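Local coordinates for large adhesion protein (Lap) involved in biofilm formation (Marinobacter hydrocarbonoclasticus, PDB 6XI3) that probably holds a ligand-binding end of a bacterial adhesin away from the cell surface, as a row of calcium-linked Ig-like beta-sandwich domains that supports biofilm formation, at residues A[223-228]-A[306-311]; A[253-258]-A[292-297]. All coordinates share one frame; numbering follows the deposited sequence.

How the contacts relate
Both contacts belong to one Ig-like domain of the tandem array, and their centres lie about 8 Å apart. Both strands of 253-258/292-297 fall within the chain segment between 228 and 306. Strands 290-299 and 305-314 are sequence neighbours and adjacent in the same antiparallel sheet, so 292-297 of contact 2 lies directly against 306-311 of contact 1. Ala310 N to Val294 O, 2.7 Å, and Ser307 OG to Thr297 OG1, 2.9 Å, are probable hydrogen bonds across that seam. The EDTA sits on contact 1; contact 2 comes near it through Glu295, whose side chain is about 5 Å from the ligand. A calcium ion lies about 8 Å from the side chain of Val306.

Contact 1 (A[223-228]-A[306-311]); sequences DLTVSV and VSDSAA. With EDT ({[-(bis-carboxymethyl-amino)-ethyl]-carboxymethyl-amino}-acetic acid), chain I.
Strands 223-228 and 306-311 run nearly parallel, 22° between their directions and 5.2 Å at closest approach, yet no backbone N-H of one bonds to a carbonyl of the other. What bridges them is the carboxylate of Asp308. Its CG is anti to the backbone N (chi1 -169°), which carries OD2 to Val226 N for a hydrogen bond of 3.0 Å. The amide arrives on the anti side of OD2, 18° out of the carboxylate plane, and the bond is fairly straight. Leu224 CB packs on Val306 CG2, and the Leu224 and Asp308 side chains meet at a slant, with CD2 of the leucine 3.9 Å from CB of the aspartate. Farther along, the methyl of Ala310 touches Val228 CG2 at 3.9 Å and, more loosely, Val226 CG1. These are edge strands of the two facing sheets of an Ig-like beta-sandwich: 223-232 bonds to strand 237-245, 305-314 to strand 290-299, and Leu224 and Val226 also reach Ala296 and Tyr277 within the core. Where the edges meet, an EDTA molecule occupies the mouth of the seam. Ser307 N donates to its O13 (3.0 Å), and Thr225 CG2 lies 3.6 Å from its O19. A water between the two strands, beside the EDTA, accepts from Leu224 N and lies within hydrogen-bonding distance of Ser307 O, 2.7 Å, and of Asp223 OD1, tying the strands together indirectly.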
loop_
_atom_site.group_PDB
_atom_site.type_symbol
_atom_site.label_atom_id
_atom_site.label_comp_id
_atom_site.label_asym_id
_atom_site.label_seq_id
_atom_site.Cartn_x
_atom_site.Cartn_y
_atom_site.Cartn_z
ATOM N N ASP A 223 0.335 -10.891 0.326
ATOM C CA ASP A 223 0.825 -12.197 0.819
ATOM C C ASP A 223 2.199 -11.989 1.452
ATOM O O ASP A 223 2.878 -11.006 1.137
ATOM C CB ASP A 223 0.844 -13.202 -0.333
ATOM C CG ASP A 223 1.054 -14.640 0.086
ATOM O OD1 ASP A 223 0.398 -15.084 1.062
ATOM O OD2 ASP A 223 1.920 -15.279 -0.528
ATOM N N LEU A 224 2.610 -12.924 2.294
ATOM C CA LEU A 224 3.945 -12.915 2.919
ATOM C C LEU A 224 4.346 -14.380 3.107
ATOM O O LEU A 224 3.488 -15.183 3.489
ATOM C CB LEU A 224 3.921 -12.127 4.239
ATOM C CG LEU A 224 5.272 -12.062 4.973
ATOM C CD1 LEU A 224 5.467 -10.759 5.728
ATOM C CD2 LEU A 224 5.430 -13.222 5.939
ATOM N N THR A 225 5.586 -14.707 2.755
ATOM C CA THR A 225 6.214 -15.992 3.132
ATOM C C THR A 225 7.402 -15.710 4.052
ATOM O O THR A 225 7.989 -14.641 3.932
ATOM C CB THR A 225 6.620 -16.797 1.898
ATOM O OG1 THR A 225 7.744 -16.141 1.312
ATOM C CG2 THR A 225 5.489 -16.983 0.898
ATOM N N VAL A 226 7.729 -16.665 4.927
ATOM C CA VAL A 226 8.948 -16.591 5.769
ATOM C C VAL A 226 9.657 -17.935 5.655
ATOM O O VAL A 226 8.990 -18.949 5.470
ATOM C CB VAL A 226 8.655 -16.185 7.222
ATOM C CG1 VAL A 226 7.836 -17.218 7.987
ATOM C CG2 VAL A 226 9.952 -15.880 7.968
ATOM N N SER A 227 10.980 -17.926 5.722
ATOM C CA SER A 227 11.738 -19.189 5.737
ATOM C C SER A 227 12.903 -19.053 6.712
ATOM O O SER A 227 13.420 -17.918 6.925
ATOM C CB SER A 227 12.114 -19.623 4.336
ATOM O OG SER A 227 13.348 -19.096 3.943
ATOM N N VAL A 228 13.219 -20.164 7.359
ATOM C CA VAL A 228 14.389 -20.269 8.252
ATOM C C VAL A 228 15.506 -20.757 7.353
ATOM O O VAL A 228 15.450 -21.909 6.994
ATOM C CB VAL A 228 14.079 -21.207 9.430
ATOM C CG1 VAL A 228 15.209 -21.232 10.432
ATOM C CG2 VAL A 228 12.782 -20.780 10.080
ATOM N N VAL A 306 -0.516 -9.480 6.616
ATOM C CA VAL A 306 -0.171 -10.731 5.895
ATOM C C VAL A 306 0.929 -11.418 6.697
ATOM O O VAL A 306 1.851 -10.719 7.170
ATOM C CB VAL A 306 0.265 -10.453 4.462
ATOM C CG1 VAL A 306 -0.948 -10.066 3.629
ATOM C CG2 VAL A 306 1.353 -9.387 4.413
ATOM N N SER A 307 0.806 -12.732 6.831
ATOM C CA SER A 307 1.558 -13.545 7.809
ATOM C C SER A 307 2.001 -14.852 7.174
ATOM O O SER A 307 1.314 -15.347 6.244
ATOM C CB SER A 307 0.715 -13.795 9.013
ATOM O OG SER A 307 0.807 -12.683 9.845
ATOM N N ASP A 308 3.064 -15.432 7.741
ATOM C CA ASP A 308 3.476 -16.826 7.472
ATOM C C ASP A 308 4.199 -17.314 8.724
ATOM O O ASP A 308 4.588 -16.494 9.583
ATOM C CB ASP A 308 4.276 -16.939 6.173
ATOM C CG ASP A 308 4.494 -18.367 5.705
ATOM O OD1 ASP A 308 3.668 -19.231 6.085
ATOM O OD2 ASP A 308 5.462 -18.617 4.940
ATOM N N SER A 309 4.362 -18.616 8.840
ATOM C CA SER A 309 5.145 -19.215 9.928
ATOM C C SER A 309 6.057 -20.276 9.320
ATOM O O SER A 309 5.776 -20.708 8.202
ATOM C CB SER A 309 4.253 -19.762 10.983
ATOM O OG SER A 309 3.472 -20.796 10.428
ATOM N N ALA A 310 7.146 -20.631 10.000
ATOM C CA ALA A 310 8.074 -21.676 9.517
ATOM C C ALA A 310 8.698 -22.382 10.725
ATOM O O ALA A 310 8.749 -21.771 11.784
ATOM C CB ALA A 310 9.123 -21.045 8.654
ATOM N N ALA A 311 9.128 -23.625 10.536
ATOM C CA ALA A 311 9.670 -24.492 11.608
ATOM C C ALA A 311 11.184 -24.389 11.534
ATOM O O ALA A 311 11.723 -24.262 10.427
ATOM C CB ALA A 311 9.188 -25.925 11.456
HETATM O O20 EDT I . 2.581 -19.013 2.823
HETATM C C5 EDT I . 1.812 -18.296 2.148
HETATM O O19 EDT I . 2.029 -18.072 0.891
HETATM C C4 EDT I . 0.553 -17.784 2.847
HETATM N N3 EDT I . 0.095 -18.579 4.033
HETATM C C2 EDT I . -0.001 -20.059 3.811
HETATM C C1 EDT I . -0.815 -20.473 2.591
HETATM O O18 EDT I . -0.276 -21.222 1.710
HETATM O O17 EDT I . -2.008 -20.101 2.512
HETATM C C6 EDT I . -1.235 -18.129 4.482
HETATM C C7 EDT I . -1.059 -16.913 5.315
HETATM N N8 EDT I . -2.105 -16.878 6.348
HETATM C C9 EDT I . -1.521 -16.504 7.651
HETATM C C10 EDT I . -2.433 -16.730 8.837
HETATM O O16 EDT I . -1.908 -17.147 9.888
HETATM O O15 EDT I . -3.655 -16.460 8.755
HETATM C C11 EDT I . -3.182 -15.942 5.957
HETATM C C12 EDT I . -2.903 -14.491 6.324
HETATM O O13 EDT I . -1.799 -13.986 6.039
HETATM O O14 EDT I . -3.788 -13.798 6.883
HETATM O O HOH W 1 0.392 -14.313 3.938
#

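Contact 2 (A[253-258]-A[292-297]); sequences VDLTVT and LTVEAT
Six backbone N-to-O hydrogen bonds of 2.8 to 2.9 Å, one in each direction in the pairs Asp254-Thr297, Thr256-Glu295 and Thr258-Thr293, build a regular antiparallel ladder, its strand directions 169° apart. In the intervening non-hydrogen-bonded pairs the CA atoms come closer, 4.5 Å for Val257 to Val294, and Leu255 CA approaches Glu295 O at 3.1 Å in a CA-H...O contact. The tight face carries Leu255, Val257, Val294 and Ala296. Ala296 CB touches Val253 CG1 and Leu255 CD2, both at 4.0 Å on the side of strand 252-258, while Val257 CG1 reaches Val294 CG2 and Leu292 CD1. The other face is polar and hydrated. There Thr256 and Glu295 lie side by side, OG1 to CB 3.7 Å; the glutamate chain bends at chi2 (135°) and leads its carboxylate away. One water bonds to Thr256 OG1 and Thr258 OG1 and donates to Thr293 O, all at 2.7 Å. A second donates to Asp254 O and pairs with Thr297 OG1, also bonded to Ser307 OG. Strands 252-258 and 290-299 form the middle of a four-stranded sheet of the sandwich, bordered by 264-270 and 305-314, with Val294 and Ala296 packing onto strand 223-232 of the facing sheet.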
loop_
_atom_site.group_PDB
_atom_site.type_symbol
_atom_site.label_atom_id
_atom_site.label_comp_id
_atom_site.label_asym_id
_atom_site.label_seq_id
_atom_site.Cartn_x
_atom_site.Cartn_y
_atom_site.Cartn_z
ATOM N N VAL A 253 8.581 -5.602 8.652
ATOM C CA VAL A 253 8.216 -7.007 8.927
ATOM C C VAL A 253 8.555 -7.230 10.393
ATOM O O VAL A 253 9.720 -7.024 10.763
ATOM C CB VAL A 253 8.987 -7.964 8.012
ATOM C CG1 VAL A 253 8.589 -9.419 8.237
ATOM C CG2 VAL A 253 8.799 -7.564 6.556
ATOM N N ASP A 254 7.588 -7.675 11.175
ATOM C CA ASP A 254 7.769 -8.046 12.592
ATOM C C ASP A 254 7.846 -9.557 12.641
ATOM O O ASP A 254 6.952 -10.203 12.038
ATOM C CB ASP A 254 6.619 -7.542 13.446
ATOM C CG ASP A 254 6.579 -6.025 13.482
ATOM O OD1 ASP A 254 7.678 -5.386 13.421
ATOM O OD2 ASP A 254 5.458 -5.511 13.568
ATOM N N LEU A 255 8.890 -10.074 13.285
ATOM C CA LEU A 255 9.130 -11.518 13.359
ATOM C C LEU A 255 9.127 -11.917 14.820
ATOM O O LEU A 255 9.480 -11.085 15.663
ATOM C CB LEU A 255 10.449 -11.887 12.688
ATOM C CG LEU A 255 10.512 -11.586 11.192
ATOM C CD1 LEU A 255 11.369 -10.376 10.942
ATOM C CD2 LEU A 255 11.047 -12.764 10.428
ATOM N N THR A 256 8.712 -13.146 15.090
ATOM C CA THR A 256 8.845 -13.728 16.443
ATOM C C THR A 256 9.430 -15.109 16.241
ATOM O O THR A 256 9.143 -15.705 15.170
ATOM C CB THR A 256 7.530 -13.784 17.235
ATOM O OG1 THR A 256 6.670 -14.662 16.510
ATOM C CG2 THR A 256 6.907 -12.429 17.445
ATOM N N VAL A 257 10.335 -15.481 17.148
ATOM C CA VAL A 257 10.919 -16.843 17.218
ATOM C C VAL A 257 10.532 -17.407 18.581
ATOM O O VAL A 257 10.914 -16.803 19.602
ATOM C CB VAL A 257 12.448 -16.856 17.037
ATOM C CG1 VAL A 257 12.953 -18.278 16.907
ATOM C CG2 VAL A 257 12.908 -16.024 15.861
ATOM N N THR A 258 9.845 -18.547 18.569
ATOM C CA THR A 258 9.229 -19.151 19.770
ATOM C C THR A 258 9.861 -20.530 19.958
ATOM O O THR A 258 9.935 -21.298 18.984
ATOM C CB THR A 258 7.695 -19.134 19.675
ATOM O OG1 THR A 258 7.236 -17.805 19.384
ATOM C CG2 THR A 258 7.037 -19.578 20.968
ATOM N N LEU A 292 11.677 -24.732 16.968
ATOM C CA LEU A 292 11.435 -23.275 16.914
ATOM C C LEU A 292 10.254 -23.055 15.980
ATOM O O LEU A 292 10.174 -23.793 14.976
ATOM C CB LEU A 292 12.664 -22.575 16.341
ATOM C CG LEU A 292 13.918 -22.650 17.187
ATOM C CD1 LEU A 292 14.987 -21.777 16.581
ATOM C CD2 LEU A 292 13.664 -22.237 18.635
ATOM N N THR A 293 9.415 -22.078 16.291
ATOM C CA THR A 293 8.419 -21.544 15.351
ATOM C C THR A 293 8.720 -20.074 15.119
ATOM O O THR A 293 8.776 -19.291 16.095
ATOM C CB THR A 293 6.987 -21.800 15.816
ATOM O OG1 THR A 293 6.890 -23.211 16.028
ATOM C CG2 THR A 293 5.976 -21.378 14.778
ATOM N N VAL A 294 8.865 -19.744 13.838
ATOM C CA VAL A 294 9.122 -18.375 13.362
ATOM C C VAL A 294 7.835 -17.900 12.713
ATOM O O VAL A 294 7.316 -18.603 11.826
ATOM C CB VAL A 294 10.294 -18.341 12.368
ATOM C CG1 VAL A 294 10.472 -16.947 11.778
ATOM C CG2 VAL A 294 11.563 -18.832 13.038
ATOM N N GLU A 295 7.360 -16.743 13.149
ATOM C CA GLU A 295 6.239 -16.053 12.496
ATOM C C GLU A 295 6.706 -14.683 12.021
ATOM O O GLU A 295 7.525 -14.059 12.729
ATOM C CB GLU A 295 5.071 -15.900 13.456
ATOM C CG GLU A 295 3.981 -15.027 12.841
ATOM C CD GLU A 295 2.591 -15.580 13.018
ATOM O OE1 GLU A 295 2.071 -15.431 14.139
ATOM O OE2 GLU A 295 2.061 -16.184 12.047
ATOM N N ALA A 296 6.214 -14.270 10.849
ATOM C CA ALA A 296 6.495 -12.966 10.213
ATOM C C ALA A 296 5.153 -12.331 9.830
ATOM O O ALA A 296 4.300 -13.058 9.322
ATOM C CB ALA A 296 7.379 -13.161 9.009
ATOM N N THR A 297 5.010 -11.031 10.050
ATOM C CA THR A 297 3.797 -10.251 9.752
ATOM C C THR A 297 4.213 -8.895 9.180
ATOM O O THR A 297 5.177 -8.269 9.693
ATOM C CB THR A 297 2.956 -10.051 11.018
ATOM O OG1 THR A 297 2.662 -11.329 11.577
ATOM C CG2 THR A 297 1.663 -9.313 10.769
HETATM O O HOH W 2 4.745 -11.817 13.289
HETATM O O HOH W 3 7.054 -17.369 16.749
#